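Local coordinates for penicillin-binding protein activator LpoA (Escherichia coli, PDB 6DR3) that regulates peptidoglycan synthesis as an outer-membrane lipoprotein that is essential for the function of penicillin-binding protein 1A, whose transpeptidase activity it stimulates in vitro, at residues D31-R42 against L60-E71. Numbering follows the deposited sequence.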
# COMPACT_ATOMS: atom_id res chain seq x y z
N ASP A 31 17.47 23.04 -6.74
CA ASP A 31 17.01 21.67 -6.53
C ASP A 31 16.46 21.47 -5.12
O ASP A 31 15.50 20.72 -4.93
CB ASP A 31 18.15 20.69 -6.80
CG ASP A 31 18.42 20.49 -8.28
OD1 ASP A 31 17.47 20.14 -9.01
OD2 ASP A 31 19.57 20.70 -8.71
N THR A 32 17.08 22.12 -4.13
CA THR A 32 16.54 22.06 -2.77
C THR A 32 15.07 22.47 -2.76
O THR A 32 14.24 21.83 -2.11
CB THR A 32 17.36 22.95 -1.84
OG1 THR A 32 18.73 22.55 -1.88
CG2 THR A 32 16.85 22.86 -0.41
N ARG A 33 14.73 23.53 -3.50
CA ARG A 33 13.35 23.99 -3.56
C ARG A 33 12.46 22.97 -4.27
O ARG A 33 11.33 22.71 -3.84
CB ARG A 33 13.29 25.34 -4.26
CG ARG A 33 11.91 25.98 -4.27
CD ARG A 33 11.88 27.20 -5.18
NE ARG A 33 10.59 27.89 -5.13
CZ ARG A 33 10.29 28.86 -4.27
NH1 ARG A 33 11.18 29.26 -3.37
NH2 ARG A 33 9.09 29.42 -4.30
N ILE A 34 12.96 22.38 -5.36
CA ILE A 34 12.17 21.38 -6.08
C ILE A 34 11.83 20.21 -5.16
O ILE A 34 10.70 19.71 -5.16
CB ILE A 34 12.93 20.90 -7.34
CG1 ILE A 34 12.97 22.02 -8.38
CG2 ILE A 34 12.27 19.65 -7.93
CD1 ILE A 34 13.85 21.72 -9.58
N ASN A 35 12.81 19.75 -4.38
CA ASN A 35 12.56 18.63 -3.48
C ASN A 35 11.48 18.96 -2.46
O ASN A 35 10.55 18.17 -2.24
CB ASN A 35 13.86 18.22 -2.78
CG ASN A 35 14.87 17.62 -3.74
OD1 ASN A 35 14.50 17.05 -4.78
ND2 ASN A 35 16.15 17.73 -3.40
N TRP A 36 11.57 20.14 -1.83
CA TRP A 36 10.52 20.57 -0.92
C TRP A 36 9.18 20.67 -1.65
O TRP A 36 8.14 20.31 -1.10
CB TRP A 36 10.88 21.91 -0.28
CG TRP A 36 11.97 21.85 0.76
CD1 TRP A 36 13.13 22.56 0.77
CD2 TRP A 36 11.99 21.04 1.94
NE1 TRP A 36 13.87 22.25 1.88
CE2 TRP A 36 13.20 21.31 2.62
CE3 TRP A 36 11.10 20.11 2.50
CZ2 TRP A 36 13.54 20.69 3.81
CZ3 TRP A 36 11.45 19.49 3.69
CH2 TRP A 36 12.66 19.78 4.34
N GLN A 37 9.21 21.16 -2.89
CA GLN A 37 7.97 21.29 -3.66
C GLN A 37 7.35 19.93 -3.92
O GLN A 37 6.13 19.76 -3.78
CB GLN A 37 8.26 22.02 -4.97
CG GLN A 37 7.03 22.29 -5.82
CD GLN A 37 7.33 23.16 -7.01
OE1 GLN A 37 8.45 23.66 -7.16
NE2 GLN A 37 6.34 23.36 -7.88
N LEU A 38 8.16 18.94 -4.30
CA LEU A 38 7.65 17.59 -4.51
C LEU A 38 7.04 17.04 -3.22
O LEU A 38 6.02 16.34 -3.26
CB LEU A 38 8.76 16.68 -5.00
CG LEU A 38 9.24 16.90 -6.44
CD1 LEU A 38 10.55 16.18 -6.67
CD2 LEU A 38 8.18 16.43 -7.43
N LEU A 39 7.65 17.35 -2.08
CA LEU A 39 7.12 16.87 -0.81
C LEU A 39 5.82 17.57 -0.45
O LEU A 39 4.89 16.94 0.06
CB LEU A 39 8.17 17.06 0.29
CG LEU A 39 9.29 16.03 0.28
CD1 LEU A 39 10.54 16.56 0.99
CD2 LEU A 39 8.82 14.74 0.93
N ALA A 40 5.73 18.88 -0.71
CA ALA A 40 4.48 19.59 -0.48
C ALA A 40 3.34 18.98 -1.28
O ALA A 40 2.24 18.80 -0.76
CB ALA A 40 4.65 21.07 -0.84
N ILE A 41 3.59 18.65 -2.55
CA ILE A 41 2.58 17.99 -3.36
C ILE A 41 2.14 16.69 -2.71
O ILE A 41 0.94 16.40 -2.59
CB ILE A 41 3.12 17.75 -4.79
CG1 ILE A 41 3.47 19.08 -5.46
CG2 ILE A 41 2.10 16.99 -5.64
CD1 ILE A 41 4.36 18.93 -6.67
N ARG A 42 3.11 15.88 -2.27
CA ARG A 42 2.79 14.60 -1.64
C ARG A 42 1.91 14.80 -0.41
O ARG A 42 0.92 14.08 -0.22
CB ARG A 42 4.09 13.88 -1.25
CG ARG A 42 3.90 12.43 -0.83
CD ARG A 42 5.12 11.90 -0.08
NE ARG A 42 6.35 12.00 -0.87
CZ ARG A 42 7.52 11.48 -0.51
NH1 ARG A 42 7.63 10.81 0.63
NH2 ARG A 42 8.58 11.62 -1.29
N LEU A 60 5.79 22.77 -11.23
CA LEU A 60 7.09 22.13 -11.16
C LEU A 60 7.95 22.55 -12.35
O LEU A 60 7.44 22.63 -13.48
CB LEU A 60 6.95 20.61 -11.14
CG LEU A 60 6.53 19.99 -9.81
CD1 LEU A 60 6.14 18.53 -9.99
CD2 LEU A 60 7.65 20.12 -8.79
N PRO A 61 9.23 22.84 -12.15
CA PRO A 61 10.10 23.16 -13.29
C PRO A 61 10.16 22.01 -14.28
O PRO A 61 9.94 20.84 -13.94
CB PRO A 61 11.46 23.42 -12.65
CG PRO A 61 11.17 23.75 -11.23
CD PRO A 61 9.96 22.94 -10.87
N GLN A 62 10.47 22.36 -15.53
CA GLN A 62 10.65 21.34 -16.56
C GLN A 62 11.96 20.59 -16.39
O GLN A 62 12.05 19.41 -16.73
CB GLN A 62 10.57 21.97 -17.95
CG GLN A 62 9.21 22.57 -18.28
CD GLN A 62 9.19 23.27 -19.63
OE1 GLN A 62 10.06 24.08 -19.93
NE2 GLN A 62 8.20 22.95 -20.45
N GLU A 63 12.99 21.26 -15.86
CA GLU A 63 14.32 20.67 -15.69
C GLU A 63 14.38 19.96 -14.34
O GLU A 63 14.77 20.53 -13.33
CB GLU A 63 15.40 21.74 -15.80
CG GLU A 63 15.89 22.00 -17.22
CD GLU A 63 16.90 23.14 -17.28
OE1 GLU A 63 16.86 24.02 -16.40
OE2 GLU A 63 17.73 23.13 -18.21
N LEU A 64 14.00 18.68 -14.34
CA LEU A 64 14.10 17.83 -13.17
C LEU A 64 15.17 16.76 -13.40
O LEU A 64 15.36 16.30 -14.53
CB LEU A 64 12.76 17.15 -12.86
CG LEU A 64 11.55 18.07 -12.68
CD1 LEU A 64 10.27 17.25 -12.68
CD2 LEU A 64 11.66 18.88 -11.40
N ASN A 65 15.86 16.38 -12.33
CA ASN A 65 16.78 15.25 -12.45
C ASN A 65 15.98 13.94 -12.43
O ASN A 65 14.78 13.92 -12.17
CB ASN A 65 17.84 15.28 -11.34
CG ASN A 65 17.26 15.06 -9.95
OD1 ASN A 65 16.31 14.31 -9.76
ND2 ASN A 65 17.87 15.72 -8.97
N ASP A 66 16.68 12.84 -12.71
CA ASP A 66 15.98 11.56 -12.87
C ASP A 66 15.22 11.18 -11.61
O ASP A 66 14.08 10.70 -11.68
CB ASP A 66 16.96 10.46 -13.26
CG ASP A 66 17.70 10.77 -14.54
OD1 ASP A 66 17.91 11.97 -14.83
OD2 ASP A 66 18.07 9.82 -15.27
N ALA A 67 15.83 11.38 -10.44
CA ALA A 67 15.16 11.05 -9.19
C ALA A 67 13.92 11.91 -8.99
O ALA A 67 12.87 11.42 -8.56
CB ALA A 67 16.13 11.22 -8.02
N GLN A 68 14.01 13.21 -9.31
CA GLN A 68 12.87 14.09 -9.16
C GLN A 68 11.77 13.78 -10.16
O GLN A 68 10.58 13.93 -9.85
CB GLN A 68 13.31 15.55 -9.30
CG GLN A 68 14.23 16.02 -8.18
CD GLN A 68 14.92 17.33 -8.50
OE1 GLN A 68 15.13 17.67 -9.66
NE2 GLN A 68 15.27 18.08 -7.46
N ARG A 69 12.13 13.33 -11.37
CA ARG A 69 11.12 13.01 -12.37
C ARG A 69 10.38 11.73 -12.01
O ARG A 69 9.16 11.64 -12.21
CB ARG A 69 11.75 12.90 -13.75
CG ARG A 69 10.72 12.72 -14.87
CD ARG A 69 11.34 12.86 -16.25
NE ARG A 69 12.04 14.14 -16.41
CZ ARG A 69 11.43 15.31 -16.58
NH1 ARG A 69 10.11 15.38 -16.61
NH2 ARG A 69 12.15 16.41 -16.72
N ARG A 70 11.09 10.74 -11.48
CA ARG A 70 10.42 9.51 -11.04
C ARG A 70 9.41 9.81 -9.94
O ARG A 70 8.30 9.26 -9.94
CB ARG A 70 11.45 8.48 -10.58
CG ARG A 70 12.10 7.72 -11.73
CD ARG A 70 12.96 6.55 -11.25
NE ARG A 70 14.31 6.96 -10.89
CZ ARG A 70 15.32 7.09 -11.75
NH1 ARG A 70 15.12 6.86 -13.05
NH2 ARG A 70 16.52 7.46 -11.33
N GLU A 71 9.77 10.67 -8.99
CA GLU A 71 8.82 11.08 -7.96
C GLU A 71 7.64 11.82 -8.58
O GLU A 71 6.49 11.65 -8.13
CB GLU A 71 9.52 11.94 -6.91
CG GLU A 71 8.59 12.50 -5.84
CD GLU A 71 7.93 11.41 -5.02
OE1 GLU A 71 8.50 10.30 -4.92
OE2 GLU A 71 6.83 11.66 -4.47
O HOH W 1 7.07 13.76 -2.97
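Gln68 serves two structures with one amide: its NE2 bonds across to helix 30-47 while its OE1 closes the capping box of its own helix. The crossing bond, from Gln68 NE2 to Asn35 OD1, is 3.0 Å long and nearly straight at the hydrogen (173°). Asn35 OD1 lies in the amide plane of Gln68, yet the donor stands 49° above the Asn35 carbonyl plane. A second, weak bond runs from NE2 to Asp31 OD1 (3.4 Å). In the capping box Asn65 OD1 accepts from Gln68 N, and Gln68 OE1 takes the backbone N-H of Asn65 (3.1 Å), which fixes the rotation of the amide. The side chain is a knob among Asp31, Ile34, Asn35 and Leu38; with CG anti to the carbonyl carbon and the chain extended beyond it, the amide crosses Ile34, whose CG2 lies 3.6 Å from Gln68 CD. The axes of segments 31-42 and 66-71 run at 15° to each other, a near-parallel pair with helix 50-58 between them in sequence, within the TPR-like all-helical fold of this amino-terminal domain.

The loop before helix 66-82 supplies most of the apolar contacts. Leu60 packs against Gln37, Leu38 and Ile41, its CD1 3.8 Å from Ile41 CD1, and its CD2 lies against the amide carbon of Gln37, whose NE2 is held by Leu56 O. Pro61 CG meets Ile34 CD1 tip to tip at 3.7 Å. Toward the C-terminal ends of the segments, a long salt bridge joins Arg42 NH2 to Glu71 OE2 (3.6 Å), backed by a water that accepts from Arg42 NE and donates to OE2. Arg108 also pairs with OE2, while Arg42 NH2 donates to Met10 O.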